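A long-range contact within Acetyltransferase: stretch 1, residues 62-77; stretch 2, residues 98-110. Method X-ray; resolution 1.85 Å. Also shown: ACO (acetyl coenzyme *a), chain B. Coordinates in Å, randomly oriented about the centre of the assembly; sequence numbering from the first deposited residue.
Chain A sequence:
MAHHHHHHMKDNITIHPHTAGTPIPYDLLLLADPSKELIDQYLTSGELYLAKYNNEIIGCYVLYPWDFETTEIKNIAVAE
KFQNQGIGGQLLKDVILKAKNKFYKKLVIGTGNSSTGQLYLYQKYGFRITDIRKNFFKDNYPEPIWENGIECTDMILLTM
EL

Stretch 1, residues 62-77: VLYPWDFETTEIKNIA
Stretch 2, residues 98-110: KAKNKFYKKLVIG

The apolar centre lies on the sheet face that carries Thr-71, Ile-73, Leu-107 and Ile-109. Leu-107 (chi1 t, chi2 p) places CD1 3.9 Å from Leu-63 CD2 and 3.9 Å from Ile-73 CG1. Leu-63 (m, t) also reaches the helix, with CD1 4.1 Å from Lys-98 CB. Ile-73 (m, t) sets CG2 3.9 Å from CD1 of Ile-109 (t, t). Ile-76 CG2 lies 4.1 Å from the same Ile-109 CD1. The leucine and isoleucine side chains here are buried and carry no polar group, so they pack by van der Waals contact, out of water. Thr-71 (t) joins this layer through its methyl: CG2 is 3.8 Å from Ala-99 CB. It also sits over one face of the Tyr-104 ring, with CB 3.8 Å from the ring centroid, a CH-pi contact.

On the other face, Val-108 (t) meets both Thr-70 and Trp-66, one with each methyl. Its CG2 is 3.6 Å from Thr-70 CG2, and its CG1 is 4.0 Å from Trp-66 CZ2. Trp-66 (m) is held by a hydrogen bond from NE1 to Glu-72 OE1, 2.7 Å.

The backbones form a parallel pair. Strands 70-77 and 106-110 run at 29° to each other, with axes 4.6 Å apart at closest approach. Thr-70 is level with Lys-106, Thr-71 with Leu-107, and Glu-72 with Val-108; their CA-CA distances are 4.7, 5.3 and 4.6 Å. Hydrogen bonds alternate along the pair: Lys-106 N to Glu-69 O, 2.9 Å; Thr-71 N to Lys-106 O, 3.1 Å; Val-108 N to Thr-71 O, 3.0 Å; Ile-73 N to Val-108 O, 2.8 Å. Glu-69 O also accepts from Lys-105 N at 2.9 Å, so one carbonyl serves two successive amides. Within stretch 1, strand 62-65 pairs antiparallel with strand 70-77: Tyr-64 N donates to Glu-72 O (2.8 Å), and Glu-72 N to Tyr-64 O (3.0 Å).

Residues 66-69 form the turn. Asp-67 (chi1 p) closes it by accepting from Thr-70 N at OD1, 2.8 Å. Tyr-104 (m, chi2 90°) packs against this turn, with CE2 3.2 Å from Asp-67 O and CD2 3.2 Å from Phe-68 O; its OH lies 3.2 Å from Pro-65 CG, at the end of strand 62-65. Phe-103, at phi/psi 68/26, follows the helix end; its CB is 4.3 Å from Phe-68 CZ.

At the polar edge, Glu-69 OE2 and Lys-106 NZ are 4.6 Å apart, opposite charges beyond salt-bridge range. At the other end, a water donates to Glu-72 OE2 (2.7 Å) and Ile-73 O (2.8 Å) and accepts from Gly-110 N (3.0 Å). The acetyl CH3 of ACO lies nearby, 3.4 Å from Gly-110 O.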

ATOM      1  N   VAL A  62      -1.860 -19.673  -9.211  1.00 33.18           N
ATOM      2  CA  VAL A  62      -1.723 -19.761 -10.661  1.00 32.04           C
ATOM      3  C   VAL A  62      -0.548 -18.890 -11.094  1.00 29.41           C
ATOM      4  O   VAL A  62      -0.510 -17.684 -10.784  1.00 32.10           O
ATOM      5  CB  VAL A  62      -3.001 -19.311 -11.382  1.00 29.74           C
ATOM      6  CG1 VAL A  62      -2.778 -19.342 -12.902  1.00 31.92           C
ATOM      7  CG2 VAL A  62      -4.176 -20.171 -10.954  1.00 32.19           C
ATOM      8  N   LEU A  63       0.401 -19.497 -11.812  1.00 30.57           N
ATOM      9  CA  LEU A  63       1.506 -18.784 -12.441  1.00 32.21           C
ATOM     10  C   LEU A  63       1.177 -18.536 -13.904  1.00 32.89           C
ATOM     11  O   LEU A  63       0.747 -19.453 -14.608  1.00 36.71           O
ATOM     12  CB  LEU A  63       2.802 -19.583 -12.344  1.00 34.68           C
ATOM     13  CG  LEU A  63       3.590 -19.456 -11.049  1.00 36.68           C
ATOM     14  CD1 LEU A  63       4.721 -20.438 -11.061  1.00 32.81           C
ATOM     15  CD2 LEU A  63       4.128 -18.015 -10.910  1.00 43.54           C
ATOM     16  N   TYR A  64       1.428 -17.310 -14.365  1.00 35.84           N
ATOM     17  CA  TYR A  64       0.990 -16.850 -15.683  1.00 33.94           C
ATOM     18  C   TYR A  64       2.128 -16.094 -16.358  1.00 32.68           C
ATOM     19  O   TYR A  64       2.338 -14.904 -16.075  1.00 30.05           O
ATOM     20  CB  TYR A  64      -0.239 -15.955 -15.545  1.00 36.26           C
ATOM     21  CG  TYR A  64      -0.693 -15.268 -16.817  1.00 41.68           C
ATOM     22  CD1 TYR A  64      -0.398 -13.934 -17.058  1.00 40.59           C
ATOM     23  CD2 TYR A  64      -1.449 -15.956 -17.761  1.00 41.22           C
ATOM     24  CE1 TYR A  64      -0.835 -13.302 -18.218  1.00 52.50           C
ATOM     25  CE2 TYR A  64      -1.889 -15.338 -18.921  1.00 50.58           C
ATOM     26  CZ  TYR A  64      -1.580 -14.012 -19.145  1.00 57.84           C
ATOM     27  OH  TYR A  64      -2.018 -13.402 -20.298  1.00 66.41           O
ATOM     28  N   PRO A  65       2.877 -16.745 -17.255  1.00 32.60           N
ATOM     29  CA  PRO A  65       4.005 -16.060 -17.910  1.00 40.09           C
ATOM     30  C   PRO A  65       3.557 -14.884 -18.770  1.00 41.48           C
ATOM     31  O   PRO A  65       2.578 -14.968 -19.511  1.00 40.35           O
ATOM     32  CB  PRO A  65       4.636 -17.162 -18.767  1.00 43.64           C
ATOM     33  CG  PRO A  65       4.245 -18.474 -18.077  1.00 34.98           C
ATOM     34  CD  PRO A  65       2.874 -18.200 -17.502  1.00 37.72           C
ATOM     35  N   TRP A  66       4.286 -13.772 -18.655  1.00 33.78           N
ATOM     36  CA  TRP A  66       4.183 -12.675 -19.615  1.00 36.65           C
ATOM     37  C   TRP A  66       5.053 -12.905 -20.836  1.00 43.29           C
ATOM     38  O   TRP A  66       4.666 -12.571 -21.966  1.00 46.26           O
ATOM     39  CB  TRP A  66       4.638 -11.362 -18.989  1.00 37.01           C
ATOM     40  CG  TRP A  66       3.775 -10.865 -17.926  1.00 39.76           C
ATOM     41  CD1 TRP A  66       2.679 -11.474 -17.399  1.00 42.52           C
ATOM     42  CD2 TRP A  66       3.908  -9.618 -17.261  1.00 39.77           C
ATOM     43  NE1 TRP A  66       2.126 -10.681 -16.422  1.00 44.18           N
ATOM     44  CE2 TRP A  66       2.864  -9.532 -16.321  1.00 40.87           C
ATOM     45  CE3 TRP A  66       4.821  -8.563 -17.358  1.00 39.13           C
ATOM     46  CZ2 TRP A  66       2.707  -8.433 -15.482  1.00 42.84           C
ATOM     47  CZ3 TRP A  66       4.661  -7.472 -16.526  1.00 38.22           C
ATOM     48  CH2 TRP A  66       3.609  -7.414 -15.609  1.00 37.83           C
ATOM     49  N   ASP A  67       6.238 -13.451 -20.599  1.00 37.84           N
ATOM     50  CA  ASP A  67       7.287 -13.572 -21.597  1.00 40.11           C
ATOM     51  C   ASP A  67       8.395 -14.381 -20.947  1.00 44.14           C
ATOM     52  O   ASP A  67       8.177 -14.963 -19.878  1.00 45.49           O
ATOM     53  CB  ASP A  67       7.777 -12.195 -22.059  1.00 48.90           C
ATOM     54  CG  ASP A  67       8.137 -11.268 -20.895  1.00 45.10           C
ATOM     55  OD1 ASP A  67       8.460 -11.762 -19.804  1.00 44.37           O
ATOM     56  OD2 ASP A  67       8.086 -10.030 -21.070  1.00 49.34           O
ATOM     57  N   PHE A  68       9.587 -14.407 -21.542  1.00 42.48           N
ATOM     58  CA  PHE A  68      10.635 -15.226 -20.952  1.00 47.64           C
ATOM     59  C   PHE A  68      11.096 -14.681 -19.608  1.00 49.92           C
ATOM     60  O   PHE A  68      11.424 -15.465 -18.711  1.00 44.41           O
ATOM     61  CB  PHE A  68      11.834 -15.353 -21.884  1.00 47.81           C
ATOM     62  CG  PHE A  68      12.742 -16.481 -21.506  1.00 57.87           C
ATOM     63  CD1 PHE A  68      13.809 -16.275 -20.652  1.00 60.17           C
ATOM     64  CD2 PHE A  68      12.492 -17.767 -21.961  1.00 59.41           C
ATOM     65  CE1 PHE A  68      14.635 -17.327 -20.288  1.00 60.81           C
ATOM     66  CE2 PHE A  68      13.323 -18.820 -21.607  1.00 57.83           C
ATOM     67  CZ  PHE A  68      14.395 -18.599 -20.769  1.00 56.79           C
ATOM     68  N   GLU A  69      11.102 -13.355 -19.446  1.00 46.90           N
ATOM     69  CA  GLU A  69      11.683 -12.737 -18.258  1.00 47.29           C
ATOM     70  C   GLU A  69      10.723 -12.731 -17.061  1.00 46.34           C
ATOM     71  O   GLU A  69      11.154 -12.974 -15.927  1.00 41.29           O
ATOM     72  CB  GLU A  69      12.150 -11.321 -18.608  1.00 52.60           C
ATOM     73  CG  GLU A  69      11.701 -10.228 -17.663  1.00 65.05           C
ATOM     74  CD  GLU A  69      12.295  -8.874 -18.017  1.00 79.58           C
ATOM     75  OE1 GLU A  69      11.632  -8.081 -18.721  1.00 82.16           O
ATOM     76  OE2 GLU A  69      13.437  -8.604 -17.597  1.00 85.07           O
ATOM     77  N   THR A  70       9.426 -12.486 -17.277  1.00 35.27           N
ATOM     78  CA  THR A  70       8.497 -12.213 -16.179  1.00 32.90           C
ATOM     79  C   THR A  70       7.377 -13.242 -16.138  1.00 38.24           C
ATOM     80  O   THR A  70       6.757 -13.533 -17.163  1.00 37.96           O
ATOM     81  CB  THR A  70       7.876 -10.814 -16.319  1.00 37.83           C
ATOM     82  OG1 THR A  70       8.911  -9.817 -16.343  1.00 38.26           O
ATOM     83  CG2 THR A  70       6.944 -10.524 -15.184  1.00 32.60           C
ATOM     84  N   THR A  71       7.086 -13.758 -14.946  1.00 35.86           N
ATOM     85  CA  THR A  71       5.863 -14.523 -14.746  1.00 33.52           C
ATOM     86  C   THR A  71       5.105 -13.906 -13.586  1.00 36.63           C
ATOM     87  O   THR A  71       5.695 -13.273 -12.710  1.00 32.79           O
ATOM     88  CB  THR A  71       6.142 -16.025 -14.527  1.00 37.27           C
ATOM     89  OG1 THR A  71       4.902 -16.728 -14.451  1.00 34.35           O
ATOM     90  CG2 THR A  71       6.950 -16.274 -13.275  1.00 32.65           C
ATOM     91  N   GLU A  72       3.786 -14.071 -13.607  1.00 32.50           N
ATOM     92  CA  GLU A  72       2.886 -13.357 -12.719  1.00 27.85           C
ATOM     93  C   GLU A  72       2.084 -14.354 -11.891  1.00 32.15           C
ATOM     94  O   GLU A  72       1.652 -15.394 -12.391  1.00 30.93           O
ATOM     95  CB  GLU A  72       1.935 -12.438 -13.517  1.00 35.84           C
ATOM     96  CG  GLU A  72       0.827 -11.772 -12.682  1.00 37.97           C
ATOM     97  CD  GLU A  72      -0.097 -10.878 -13.505  1.00 40.44           C
ATOM     98  OE1 GLU A  72      -0.036 -10.931 -14.747  1.00 43.53           O
ATOM     99  OE2 GLU A  72      -0.896 -10.117 -12.909  1.00 40.37           O
ATOM    100  N   ILE A  73       1.939 -14.049 -10.608  1.00 31.51           N
ATOM    101  CA  ILE A  73       0.986 -14.754  -9.759  1.00 32.42           C
ATOM    102  C   ILE A  73      -0.374 -14.136 -10.059  1.00 27.98           C
ATOM    103  O   ILE A  73      -0.704 -13.073  -9.526  1.00 31.26           O
ATOM    104  CB  ILE A  73       1.341 -14.628  -8.278  1.00 32.89           C
ATOM    105  CG1 ILE A  73       2.794 -15.058  -8.046  1.00 33.91           C
ATOM    106  CG2 ILE A  73       0.318 -15.417  -7.413  1.00 34.78           C
ATOM    107  CD1 ILE A  73       3.252 -14.835  -6.612  1.00 38.78           C
ATOM    108  N   LYS A  74      -1.147 -14.771 -10.943  1.00 30.14           N
ATOM    109  CA  LYS A  74      -2.463 -14.249 -11.286  1.00 32.65           C
ATOM    110  C   LYS A  74      -3.495 -14.539 -10.208  1.00 33.40           C
ATOM    111  O   LYS A  74      -4.543 -13.884 -10.175  1.00 36.56           O
ATOM    112  CB  LYS A  74      -2.954 -14.835 -12.613  1.00 31.20           C
ATOM    113  CG  LYS A  74      -2.557 -14.055 -13.896  1.00 35.83           C
ATOM    114  CD  LYS A  74      -3.315 -12.735 -14.052  1.00 37.43           C
ATOM    115  CE  LYS A  74      -3.374 -12.294 -15.523  1.00 41.52           C
ATOM    116  NZ  LYS A  74      -3.976 -10.933 -15.689  1.00 44.54           N
ATOM    117  N   ASN A  75      -3.234 -15.518  -9.349  1.00 31.57           N
ATOM    118  CA  ASN A  75      -4.224 -15.941  -8.368  1.00 34.69           C
ATOM    119  C   ASN A  75      -3.500 -16.653  -7.241  1.00 28.02           C
ATOM    120  O   ASN A  75      -2.637 -17.488  -7.493  1.00 32.54           O
ATOM    121  CB  ASN A  75      -5.273 -16.868  -9.006  1.00 28.65           C
ATOM    122  CG  ASN A  75      -6.484 -17.076  -8.118  1.00 32.73           C
ATOM    123  OD1 ASN A  75      -6.371 -17.635  -7.027  1.00 33.04           O
ATOM    124  ND2 ASN A  75      -7.657 -16.673  -8.604  1.00 32.14           N
ATOM    125  N   ILE A  76      -3.796 -16.274  -6.004  1.00 33.08           N
ATOM    126  CA  ILE A  76      -3.283 -17.001  -4.851  1.00 30.99           C
ATOM    127  C   ILE A  76      -4.350 -16.943  -3.766  1.00 30.60           C
ATOM    128  O   ILE A  76      -4.870 -15.864  -3.450  1.00 31.48           O
ATOM    129  CB  ILE A  76      -1.927 -16.454  -4.347  1.00 35.92           C
ATOM    130  CG1 ILE A  76      -1.400 -17.327  -3.204  1.00 40.28           C
ATOM    131  CG2 ILE A  76      -2.028 -14.987  -3.903  1.00 30.23           C
ATOM    132  CD1 ILE A  76      -0.070 -16.838  -2.634  1.00 40.10           C
ATOM    133  N   ALA A  77      -4.704 -18.101  -3.213  1.00 29.39           N
ATOM    134  CA  ALA A  77      -5.816 -18.130  -2.265  1.00 32.12           C
ATOM    135  C   ALA A  77      -5.605 -19.208  -1.211  1.00 31.92           C
ATOM    136  O   ALA A  77      -5.001 -20.250  -1.475  1.00 34.43           O
ATOM    137  CB  ALA A  77      -7.153 -18.377  -2.978  1.00 39.19           C
ATOM    138  N   LYS A  98       9.390 -22.227  -7.857  1.00 45.56           N
ATOM    139  CA  LYS A  98       8.910 -22.716  -9.150  1.00 46.38           C
ATOM    140  C   LYS A  98       9.285 -21.760 -10.278  1.00 40.42           C
ATOM    141  O   LYS A  98       9.624 -22.193 -11.386  1.00 40.05           O
ATOM    142  CB  LYS A  98       7.392 -22.907  -9.112  1.00 46.50           C
ATOM    143  CG  LYS A  98       6.923 -24.345  -9.129  1.00 53.09           C
ATOM    144  CD  LYS A  98       7.164 -25.046  -7.804  1.00 51.54           C
ATOM    145  CE  LYS A  98       6.099 -26.095  -7.587  1.00 48.35           C
ATOM    146  NZ  LYS A  98       6.216 -26.762  -6.269  1.00 59.90           N
ATOM    147  N   ALA A  99       9.205 -20.454 -10.018  1.00 38.74           N
ATOM    148  CA  ALA A  99       9.506 -19.472 -11.056  1.00 39.97           C
ATOM    149  C   ALA A  99      10.993 -19.455 -11.379  1.00 47.34           C
ATOM    150  O   ALA A  99      11.384 -19.348 -12.550  1.00 40.11           O
ATOM    151  CB  ALA A  99       9.031 -18.084 -10.620  1.00 37.32           C
ATOM    152  N   LYS A 100      11.831 -19.538 -10.344  1.00 38.82           N
ATOM    153  CA  LYS A 100      13.265 -19.669 -10.538  1.00 42.27           C
ATOM    154  C   LYS A 100      13.597 -20.925 -11.331  1.00 47.53           C
ATOM    155  O   LYS A 100      14.450 -20.898 -12.227  1.00 48.99           O
ATOM    156  CB  LYS A 100      13.958 -19.704  -9.179  1.00 59.70           C
ATOM    157  CG  LYS A 100      14.904 -18.563  -8.907  1.00 66.16           C
ATOM    158  CD  LYS A 100      15.585 -18.759  -7.559  1.00 70.34           C
ATOM    159  CE  LYS A 100      14.609 -18.547  -6.406  1.00 67.45           C
ATOM    160  NZ  LYS A 100      14.743 -17.175  -5.834  1.00 68.05           N
ATOM    161  N   ASN A 101      12.930 -22.041 -11.015  1.00 45.16           N
ATOM    162  CA  ASN A 101      13.238 -23.294 -11.691  1.00 48.53           C
ATOM    163  C   ASN A 101      12.905 -23.235 -13.175  1.00 48.96           C
ATOM    164  O   ASN A 101      13.512 -23.957 -13.972  1.00 56.16           O
ATOM    165  CB  ASN A 101      12.499 -24.447 -11.019  1.00 63.25           C
ATOM    166  CG  ASN A 101      13.302 -25.069  -9.901  1.00 68.86           C
ATOM    167  OD1 ASN A 101      14.426 -24.641  -9.617  1.00 66.25           O
ATOM    168  ND2 ASN A 101      12.733 -26.080  -9.256  1.00 75.18           N
ATOM    169  N   LYS A 102      11.960 -22.388 -13.570  1.00 53.67           N
ATOM    170  CA  LYS A 102      11.659 -22.201 -14.983  1.00 59.47           C
ATOM    171  C   LYS A 102      12.442 -21.041 -15.599  1.00 56.38           C
ATOM    172  O   LYS A 102      12.116 -20.606 -16.711  1.00 63.37           O
ATOM    173  CB  LYS A 102      10.152 -22.006 -15.178  1.00 65.19           C
ATOM    174  N   PHE A 103      13.469 -20.545 -14.901  1.00 49.97           N
ATOM    175  CA  PHE A 103      14.412 -19.547 -15.412  1.00 51.50           C
ATOM    176  C   PHE A 103      13.768 -18.174 -15.627  1.00 47.82           C
ATOM    177  O   PHE A 103      14.224 -17.391 -16.470  1.00 47.54           O
ATOM    178  CB  PHE A 103      15.080 -20.000 -16.720  1.00 53.16           C
ATOM    179  CG  PHE A 103      15.462 -21.460 -16.758  1.00 62.06           C
ATOM    180  CD1 PHE A 103      15.178 -22.229 -17.883  1.00 70.75           C
ATOM    181  CD2 PHE A 103      16.121 -22.057 -15.699  1.00 59.24           C
ATOM    182  CE1 PHE A 103      15.532 -23.574 -17.947  1.00 75.87           C
ATOM    183  CE2 PHE A 103      16.468 -23.401 -15.748  1.00 62.89           C
ATOM    184  CZ  PHE A 103      16.180 -24.159 -16.880  1.00 73.64           C
ATOM    185  N   TYR A 104      12.700 -17.855 -14.907  1.00 44.23           N
ATOM    186  CA  TYR A 104      12.217 -16.481 -14.909  1.00 41.42           C
ATOM    187  C   TYR A 104      13.156 -15.601 -14.095  1.00 45.57           C
ATOM    188  O   TYR A 104      13.839 -16.068 -13.183  1.00 45.96           O
ATOM    189  CB  TYR A 104      10.777 -16.407 -14.379  1.00 37.06           C
ATOM    190  CG  TYR A 104       9.831 -17.041 -15.376  1.00 42.20           C
ATOM    191  CD1 TYR A 104       9.522 -18.392 -15.304  1.00 45.26           C
ATOM    192  CD2 TYR A 104       9.313 -16.303 -16.438  1.00 43.91           C
ATOM    193  CE1 TYR A 104       8.704 -18.997 -16.261  1.00 48.90           C
ATOM    194  CE2 TYR A 104       8.492 -16.892 -17.389  1.00 43.14           C
ATOM    195  CZ  TYR A 104       8.186 -18.234 -17.292  1.00 46.85           C
ATOM    196  OH  TYR A 104       7.372 -18.828 -18.227  1.00 51.59           O
ATOM    197  N   LYS A 105      13.236 -14.325 -14.486  1.00 43.28           N
ATOM    198  CA  LYS A 105      14.032 -13.336 -13.769  1.00 44.92           C
ATOM    199  C   LYS A 105      13.200 -12.430 -12.865  1.00 43.37           C
ATOM    200  O   LYS A 105      13.718 -11.943 -11.853  1.00 42.90           O
ATOM    201  CB  LYS A 105      14.834 -12.474 -14.755  1.00 46.46           C
ATOM    202  N   LYS A 106      11.927 -12.182 -13.195  1.00 34.38           N
ATOM    203  CA  LYS A 106      11.061 -11.366 -12.350  1.00 34.16           C
ATOM    204  C   LYS A 106       9.769 -12.110 -12.047  1.00 40.23           C
ATOM    205  O   LYS A 106       9.206 -12.790 -12.913  1.00 32.95           O
ATOM    206  CB  LYS A 106      10.717 -10.024 -12.995  1.00 38.79           C
ATOM    207  CG  LYS A 106      11.908  -9.062 -13.145  1.00 41.04           C
ATOM    208  CD  LYS A 106      11.515  -7.918 -14.056  1.00 48.27           C
ATOM    209  CE  LYS A 106      12.214  -6.629 -13.673  1.00 57.21           C
ATOM    210  NZ  LYS A 106      11.865  -5.536 -14.623  1.00 61.65           N
ATOM    211  N   LEU A 107       9.306 -11.966 -10.813  1.00 36.06           N
ATOM    212  CA  LEU A 107       8.022 -12.486 -10.367  1.00 33.01           C
ATOM    213  C   LEU A 107       7.147 -11.301  -9.989  1.00 36.80           C
ATOM    214  O   LEU A 107       7.581 -10.413  -9.248  1.00 35.64           O
ATOM    215  CB  LEU A 107       8.214 -13.440  -9.188  1.00 32.31           C
ATOM    216  CG  LEU A 107       7.006 -14.193  -8.613  1.00 34.47           C
ATOM    217  CD1 LEU A 107       6.347 -15.075  -9.672  1.00 32.06           C
ATOM    218  CD2 LEU A 107       7.468 -15.007  -7.436  1.00 33.24           C
ATOM    219  N   VAL A 108       5.935 -11.271 -10.518  1.00 33.19           N
ATOM    220  CA  VAL A 108       5.059 -10.124 -10.339  1.00 30.00           C
ATOM    221  C   VAL A 108       3.758 -10.579  -9.682  1.00 31.47           C
ATOM    222  O   VAL A 108       3.294 -11.699  -9.897  1.00 33.25           O
ATOM    223  CB  VAL A 108       4.796  -9.437 -11.686  1.00 32.02           C
ATOM    224  CG1 VAL A 108       3.668  -8.439 -11.579  1.00 40.71           C
ATOM    225  CG2 VAL A 108       6.080  -8.760 -12.170  1.00 30.57           C
ATOM    226  N   ILE A 109       3.189  -9.714  -8.850  1.00 29.63           N
ATOM    227  CA  ILE A 109       1.849  -9.927  -8.318  1.00 31.57           C
ATOM    228  C   ILE A 109       1.140  -8.583  -8.235  1.00 35.94           C
ATOM    229  O   ILE A 109       1.750  -7.565  -7.891  1.00 32.70           O
ATOM    230  CB  ILE A 109       1.897 -10.639  -6.956  1.00 30.45           C
ATOM    231  CG1 ILE A 109       0.489 -11.088  -6.548  1.00 33.41           C
ATOM    232  CG2 ILE A 109       2.575  -9.730  -5.884  1.00 29.83           C
ATOM    233  CD1 ILE A 109       0.471 -12.074  -5.381  1.00 27.69           C
ATOM    234  N   GLY A 110      -0.145  -8.576  -8.576  1.00 34.81           N
ATOM    235  CA  GLY A 110      -0.932  -7.357  -8.519  1.00 36.18           C
ATOM    236  C   GLY A 110      -2.109  -7.480  -7.575  1.00 35.05           C
ATOM    237  O   GLY A 110      -2.852  -8.459  -7.647  1.00 35.85           O
TER
HETATM  238  N1A ACO B 201      -2.217  -5.387   8.043  0.94 42.10           N
HETATM  239  C2A ACO B 201      -1.263  -6.086   7.426  0.94 41.36           C
HETATM  240  N3A ACO B 201      -0.902  -7.357   7.612  0.94 50.14           N
HETATM  241  C4A ACO B 201      -1.625  -7.925   8.581  0.94 57.49           C
HETATM  242  C5A ACO B 201      -2.629  -7.325   9.329  0.94 59.94           C
HETATM  243  C6A ACO B 201      -2.934  -5.984   9.020  0.94 55.58           C
HETATM  244  N6A ACO B 201      -3.872  -5.267   9.645  0.94 56.25           N
HETATM  245  N7A ACO B 201      -3.116  -8.200  10.288  0.94 60.89           N
HETATM  246  C8A ACO B 201      -2.412  -9.292  10.098  0.94 60.16           C
HETATM  247  N9A ACO B 201      -1.498  -9.198   9.081  0.94 55.34           N
HETATM  248  C1B ACO B 201      -0.529 -10.202   8.643  0.94 47.81           C
HETATM  249  C2B ACO B 201      -0.391 -11.439   9.516  0.94 40.00           C
HETATM  250  O2B ACO B 201       0.333 -11.184  10.711  0.94 43.91           O
HETATM  251  C3B ACO B 201       0.423 -12.312   8.563  0.94 34.69           C
HETATM  252  O3B ACO B 201       1.805 -11.903   8.521  0.94 41.01           O
HETATM  253  P3B ACO B 201       3.001 -12.507   9.409  0.94 51.89           P
HETATM  254  O7A ACO B 201       2.705 -12.071  10.859  0.94 50.12           O
HETATM  255  O8A ACO B 201       2.996 -14.032   9.155  0.94 54.19           O
HETATM  256  O9A ACO B 201       4.279 -11.900   8.901  0.94 39.88           O
HETATM  257  C4B ACO B 201      -0.097 -11.910   7.174  0.94 45.56           C
HETATM  258  O4B ACO B 201      -0.890 -10.714   7.378  0.94 48.16           O
HETATM  259  C5B ACO B 201      -0.875 -12.998   6.473  0.94 42.55           C
HETATM  260  O5B ACO B 201       0.034 -14.122   6.442  0.94 37.38           O
HETATM  261  P1A ACO B 201      -0.473 -15.672   6.117  0.94 34.28           P
HETATM  262  O1A ACO B 201      -1.125 -16.352   7.259  0.94 35.02           O
HETATM  263  O2A ACO B 201       0.775 -16.404   5.645  0.94 27.72           O
HETATM  264  O3A ACO B 201      -1.511 -15.401   4.939  0.94 38.92           O
HETATM  265  P2A ACO B 201      -2.750 -16.250   4.397  0.94 35.62           P
HETATM  266  O4A ACO B 201      -2.484 -17.642   4.818  0.94 37.03           O
HETATM  267  O5A ACO B 201      -4.017 -15.685   5.012  0.94 33.26           O
HETATM  268  O6A ACO B 201      -2.817 -16.023   2.825  0.94 33.01           O
HETATM  269  CBP ACO B 201      -4.076 -14.665   1.264  0.94 27.41           C
HETATM  270  CCP ACO B 201      -2.949 -14.702   2.289  0.94 28.58           C
HETATM  271  CDP ACO B 201      -3.702 -15.596   0.097  0.94 28.21           C
HETATM  272  CEP ACO B 201      -4.216 -13.225   0.744  0.94 34.32           C
HETATM  273  CAP ACO B 201      -5.392 -15.175   1.907  0.94 32.49           C
HETATM  274  OAP ACO B 201      -5.709 -14.406   3.056  0.94 44.36           O
HETATM  275  C9P ACO B 201      -6.583 -15.275   0.966  0.94 35.49           C
HETATM  276  O9P ACO B 201      -6.724 -16.267   0.259  0.94 34.41           O
HETATM  277  N8P ACO B 201      -7.397 -14.226   0.912  0.94 34.06           N
HETATM  278  C7P ACO B 201      -8.512 -14.157  -0.022  0.94 36.54           C
HETATM  279  C6P ACO B 201      -8.058 -14.242  -1.475  0.94 37.99           C
HETATM  280  C5P ACO B 201      -7.106 -13.128  -1.844  0.94 41.84           C
HETATM  281  O5P ACO B 201      -7.295 -11.976  -1.464  0.94 39.52           O
HETATM  282  N4P ACO B 201      -6.068 -13.469  -2.604  0.94 36.60           N
HETATM  283  C3P ACO B 201      -5.084 -12.512  -3.100  0.94 28.76           C
HETATM  284  C2P ACO B 201      -5.656 -11.598  -4.163  0.94 28.44           C
HETATM  285  S1P ACO B 201      -4.449 -10.826  -5.305  0.94 35.96           S
HETATM  286  C   ACO B 201      -4.147 -12.197  -6.394  0.94 34.00           C
HETATM  287  O   ACO B 201      -4.639 -13.278  -6.226  0.94 32.94           O
HETATM  288  CH3 ACO B 201      -3.185 -11.872  -7.496  0.94 33.32           C
HETATM  289  O   HOH W   1      11.796 -17.992 -18.490  1.00 41.21           O
HETATM  290  O   HOH W   2      -1.566 -10.531 -10.328  1.00 32.52           O